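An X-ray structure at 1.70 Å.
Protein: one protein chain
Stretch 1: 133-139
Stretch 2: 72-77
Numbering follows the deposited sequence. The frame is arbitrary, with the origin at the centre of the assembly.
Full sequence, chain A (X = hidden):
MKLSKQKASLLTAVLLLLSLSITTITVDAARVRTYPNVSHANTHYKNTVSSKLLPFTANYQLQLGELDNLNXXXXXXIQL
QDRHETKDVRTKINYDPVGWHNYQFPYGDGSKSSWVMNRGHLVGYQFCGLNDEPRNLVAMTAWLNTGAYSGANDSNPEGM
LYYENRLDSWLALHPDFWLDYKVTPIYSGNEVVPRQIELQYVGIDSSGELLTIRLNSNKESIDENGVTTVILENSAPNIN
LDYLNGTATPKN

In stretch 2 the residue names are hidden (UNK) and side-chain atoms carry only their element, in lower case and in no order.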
ATOM      1  N   GLU A 133      12.222   8.869   2.656  1.00 23.57           N
ATOM      2  CA  GLU A 133      11.970   9.540   1.379  1.00 18.85           C
ATOM      3  C   GLU A 133      10.613  10.241   1.487  1.00 17.37           C
ATOM      4  O   GLU A 133       9.587   9.599   1.680  1.00 14.96           O
ATOM      5  CB  GLU A 133      11.996   8.482   0.243  1.00 19.48           C
ATOM      6  CG  GLU A 133      11.315   8.916  -1.097  1.00 19.44           C
ATOM      7  CD  GLU A 133      11.836  10.251  -1.542  1.00 22.10           C
ATOM      8  OE1 GLU A 133      13.067  10.412  -1.432  1.00 23.71           O
ATOM      9  OE2 GLU A 133      11.088  11.246  -1.716  1.00 17.85           O
ATOM     10  N   PRO A 134      10.579  11.603   1.422  1.00 14.17           N
ATOM     11  CA  PRO A 134       9.309  12.229   1.751  1.00 14.08           C
ATOM     12  C   PRO A 134       8.195  11.883   0.766  1.00 10.45           C
ATOM     13  O   PRO A 134       7.016  12.014   1.141  1.00 11.97           O
ATOM     14  CB  PRO A 134       9.631  13.746   1.695  1.00 15.23           C
ATOM     15  CG  PRO A 134      10.891  13.816   0.977  1.00 19.50           C
ATOM     16  CD  PRO A 134      11.659  12.593   1.332  1.00 17.05           C
ATOM     17  N   ARG A 135       8.553  11.598  -0.480  1.00 12.41           N
ATOM     18  CA  ARG A 135       7.502  11.234  -1.492  1.00 11.15           C
ATOM     19  C   ARG A 135       6.854   9.876  -1.236  1.00 12.59           C
ATOM     20  O   ARG A 135       5.839   9.543  -1.856  1.00 10.92           O
ATOM     21  CB  ARG A 135       8.088  11.158  -2.869  1.00 13.15           C
ATOM     22  CG  ARG A 135       8.473  12.583  -3.316  1.00 15.79           C
ATOM     23  CD  ARG A 135       9.349  12.422  -4.556  1.00 16.41           C
ATOM     24  NE  ARG A 135       9.990  13.691  -4.824  1.00 24.39           N
ATOM     25  CZ  ARG A 135      11.064  14.195  -4.205  1.00 29.25           C
ATOM     26  NH1 ARG A 135      11.634  13.641  -3.086  1.00 23.94           N
ATOM     27  NH2 ARG A 135      11.576  15.297  -4.752  1.00 21.32           N
ATOM     28  N   ASN A 136       7.421   9.124  -0.287  1.00 11.17           N
ATOM     29  CA  ASN A 136       6.802   7.862   0.178  1.00 11.12           C
ATOM     30  C   ASN A 136       6.375   7.911   1.651  1.00 10.82           C
ATOM     31  O   ASN A 136       6.141   6.880   2.303  1.00  9.35           O
ATOM     32  CB  ASN A 136       7.809   6.717  -0.050  1.00  9.78           C
ATOM     33  CG  ASN A 136       7.155   5.352   0.071  1.00  9.50           C
ATOM     34  OD1 ASN A 136       6.121   5.128  -0.574  1.00  6.61           O
ATOM     35  ND2 ASN A 136       7.675   4.452   1.005  1.00 10.55           N
ATOM     36  N   LEU A 137       6.165   9.124   2.214  1.00  9.88           N
ATOM     37  CA  LEU A 137       5.785   9.238   3.613  1.00  9.62           C
ATOM     38  C   LEU A 137       4.593  10.195   3.759  1.00  8.82           C
ATOM     39  O   LEU A 137       4.593  11.238   3.101  1.00 12.01           O
ATOM     40  CB  LEU A 137       6.949   9.819   4.457  1.00 10.94           C
ATOM     41  CG  LEU A 137       8.168   8.887   4.630  1.00 13.60           C
ATOM     42  CD1 LEU A 137       9.374   9.633   5.216  1.00 14.72           C
ATOM     43  CD2 LEU A 137       7.773   7.683   5.511  1.00 11.34           C
ATOM     44  N   VAL A 138       3.665   9.872   4.646  1.00  9.40           N
ATOM     45  CA  VAL A 138       2.585  10.778   5.103  1.00 11.80           C
ATOM     46  C   VAL A 138       2.391  10.633   6.610  1.00 12.32           C
ATOM     47  O   VAL A 138       2.630   9.561   7.208  1.00  9.74           O
ATOM     48  CB  VAL A 138       1.253  10.500   4.366  1.00 11.82           C
ATOM     49  CG1 VAL A 138       1.418  10.709   2.849  1.00  9.31           C
ATOM     50  CG2 VAL A 138       0.763   9.067   4.657  1.00 10.91           C
ATOM     51  N   ALA A 139       1.862  11.690   7.242  1.00 12.61           N
ATOM     52  CA  ALA A 139       1.453  11.616   8.610  1.00 13.34           C
ATOM     53  C   ALA A 139       0.403  10.527   8.737  1.00 12.93           C
ATOM     54  O   ALA A 139      -0.602  10.559   8.027  1.00 12.17           O
ATOM     55  CB  ALA A 139       0.828  12.960   8.999  1.00 11.87           C
ATOM     56  N   UNK A  72       3.331  17.910   0.137  1.00 12.86           N
ATOM     57  CA  UNK A  72       2.743  16.635   0.561  1.00  8.68           C
ATOM     58  C   UNK A  72       3.086  15.599  -0.491  1.00  8.85           C
ATOM     59  O   UNK A  72       3.008  15.862  -1.709  1.00  9.74           O
ATOM     60  c   UNK A  72       0.731  17.850   1.647  1.00 11.66           C
ATOM     61  n   UNK A  72      -2.798  19.310  -1.222  1.00 14.40           N
ATOM     62  c   UNK A  72       1.176  16.793   0.630  1.00 11.62           C
ATOM     63  n   UNK A  72      -1.296  18.402   0.267  1.00 10.99           N
ATOM     64  n   UNK A  72      -3.419  19.086   0.978  1.00 10.06           N
ATOM     65  c   UNK A  72      -0.806  18.043   1.615  1.00 11.45           C
ATOM     66  c   UNK A  72      -2.497  18.949   0.011  1.00 14.49           C
ATOM     67  N   UNK A  73       3.298  14.344  -0.009  1.00  7.53           N
ATOM     68  CA  UNK A  73       3.433  13.239  -0.981  1.00  8.32           C
ATOM     69  C   UNK A  73       2.119  13.010  -1.734  1.00  7.86           C
ATOM     70  O   UNK A  73       1.016  13.204  -1.198  1.00  9.22           O
ATOM     71  c   UNK A  73       3.751  11.947  -0.168  1.00  7.64           C
ATOM     72  N   UNK A  74       2.222  12.516  -2.954  1.00  6.27           N
ATOM     73  CA  UNK A  74       1.050  12.345  -3.818  1.00  8.09           C
ATOM     74  C   UNK A  74       0.746  10.920  -4.234  1.00  8.61           C
ATOM     75  O   UNK A  74      -0.438  10.594  -4.444  1.00  7.64           O
ATOM     76  c   UNK A  74       1.123  14.733  -4.579  1.00  8.47           C
ATOM     77  c   UNK A  74       1.107  13.248  -5.070  1.00  8.00           C
ATOM     78  o   UNK A  74       2.305  13.013  -5.808  1.00  9.58           O
ATOM     79  N   UNK A  75       1.774  10.083  -4.436  1.00  9.63           N
ATOM     80  CA  UNK A  75       1.505   8.612  -4.544  1.00  6.44           C
ATOM     81  C   UNK A  75       2.816   7.865  -4.500  1.00  7.54           C
ATOM     82  O   UNK A  75       3.846   8.434  -4.834  1.00  7.11           O
ATOM     83  c   UNK A  75       2.120   9.908  -9.025  1.00 12.97           C
ATOM     84  c   UNK A  75       1.434   9.686  -7.829  1.00 12.26           C
ATOM     85  c   UNK A  75       3.000   8.953  -9.549  1.00 11.04           C
ATOM     86  c   UNK A  75       3.201   7.742  -8.886  1.00 11.64           C
ATOM     87  c   UNK A  75       0.769   8.220  -5.870  1.00  6.61           C
ATOM     88  c   UNK A  75       1.586   8.475  -7.132  1.00  5.28           C
ATOM     89  c   UNK A  75       2.431   7.459  -7.694  1.00  6.21           C
ATOM     90  N   UNK A  76       2.753   6.545  -4.303  1.00  7.03           N
ATOM     91  CA  UNK A  76       3.958   5.738  -4.494  1.00  5.99           C
ATOM     92  C   UNK A  76       3.476   4.429  -5.198  1.00  6.02           C
ATOM     93  O   UNK A  76       2.424   3.866  -4.843  1.00  6.64           O
ATOM     94  o   UNK A  76       5.644   4.559  -3.277  1.00  8.19           O
ATOM     95  c   UNK A  76       4.498   5.401  -3.105  1.00  6.11           C
ATOM     96  N   UNK A  77       4.160   4.017  -6.272  1.00  6.22           N
ATOM     97  CA  UNK A  77       3.654   2.979  -7.177  1.00  7.17           C
ATOM     98  C   UNK A  77       4.796   2.020  -7.491  1.00  6.32           C
ATOM     99  O   UNK A  77       5.878   2.452  -7.954  1.00  7.36           O
ATOM    100  n   UNK A  77       0.595   2.099 -10.648  1.00 11.47           N
ATOM    101  c   UNK A  77       3.145   3.612  -8.455  1.00  7.00           C
ATOM    102  c   UNK A  77       1.263   3.202 -10.191  1.00  4.01           C
ATOM    103  n   UNK A  77       2.010   1.413  -9.167  1.00 10.06           N
ATOM    104  c   UNK A  77       2.133   2.785  -9.225  1.00  7.03           C
ATOM    105  c   UNK A  77       1.020   1.024  -9.995  1.00  4.09           C
TER
HETATM  106  O   HOH W   1       3.476  13.745   2.898  1.00 15.91           O
HETATM  107  O   HOH W   2       4.640  11.367  -3.670  1.00  8.30           O

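Position 72 carries seven side-chain atoms: three carbons in a row, a nitrogen, and then a carbon bearing two more nitrogens. That terminal group of three nitrogens around one carbon is a guanidinium, so the residue is Arg 72. Its CA-to-CB bond points away from stretch 1, the side chain makes no contact with it, and its nitrogens are hydrogen-bonded elsewhere in the structure.

Position 73 has a single side-chain carbon, which must be CB, pointing toward stretch 1. The CB of position 73 lies 3.4 Å from Leu 137 O, 3.5 Å from Pro 134 O, 3.6 Å from Arg 135 O and 4.0 Å from Val 138 CG1. One carbon and nothing beyond it identifies Ala 73. Three carbonyl oxygens and a valine methyl crowd this methyl, and the pair of methyls makes the apolar side-chain contact of the interface.

At position 74 the first side-chain carbon carries one oxygen and one carbon. This beta-branched hydroxyl is Thr 74, in the p rotamer (chi1 56°). Its CA-to-CB bond points away, and the backbone N is what connects it to stretch 1, through a water.

Position 75 shows one carbon followed by a ring of six carbons with no heteroatom attached, hence Phe 75. The ring belongs to a side chain directed away from stretch 1 at CB; the nearest approach is by backbone, with Phe 75 O 3.8 Å from Arg 135 O.

Position 76 has one carbon and then one oxygen, the oxygen 2.8 Å from Asn 136 OD1. An unbranched hydroxymethyl is Ser 76. With chi1 at 177° (t), its OG donates a hydrogen bond to Asn 136 OD1.

Position 77 has one carbon and a five-membered ring of three carbons and two nitrogens, an imidazole: His 77. Its CA-to-CB bond points away, and its side chain makes no contact with stretch 1.

The contact, burying 231 Å² in all, thus rests on two inward side chains, Ala 73 and Ser 76, and on two waters that bridge backbone to backbone. Water 1 accepts from Ala 73 N (3.0 Å) and donates to Leu 137 O (2.8 Å); water 2 accepts from Thr 74 N (2.8 Å) and donates to Arg 135 O (2.8 Å). Stretch 1 is held in shape by its own bonds, among them Leu 137 N to Pro 134 O (3.2 Å). Backbone carbonyls therefore meet the methyl and the waters, while the serine hydroxyl supplies the direct hydrogen bond.

Stretch 2 72-77: RATFSH
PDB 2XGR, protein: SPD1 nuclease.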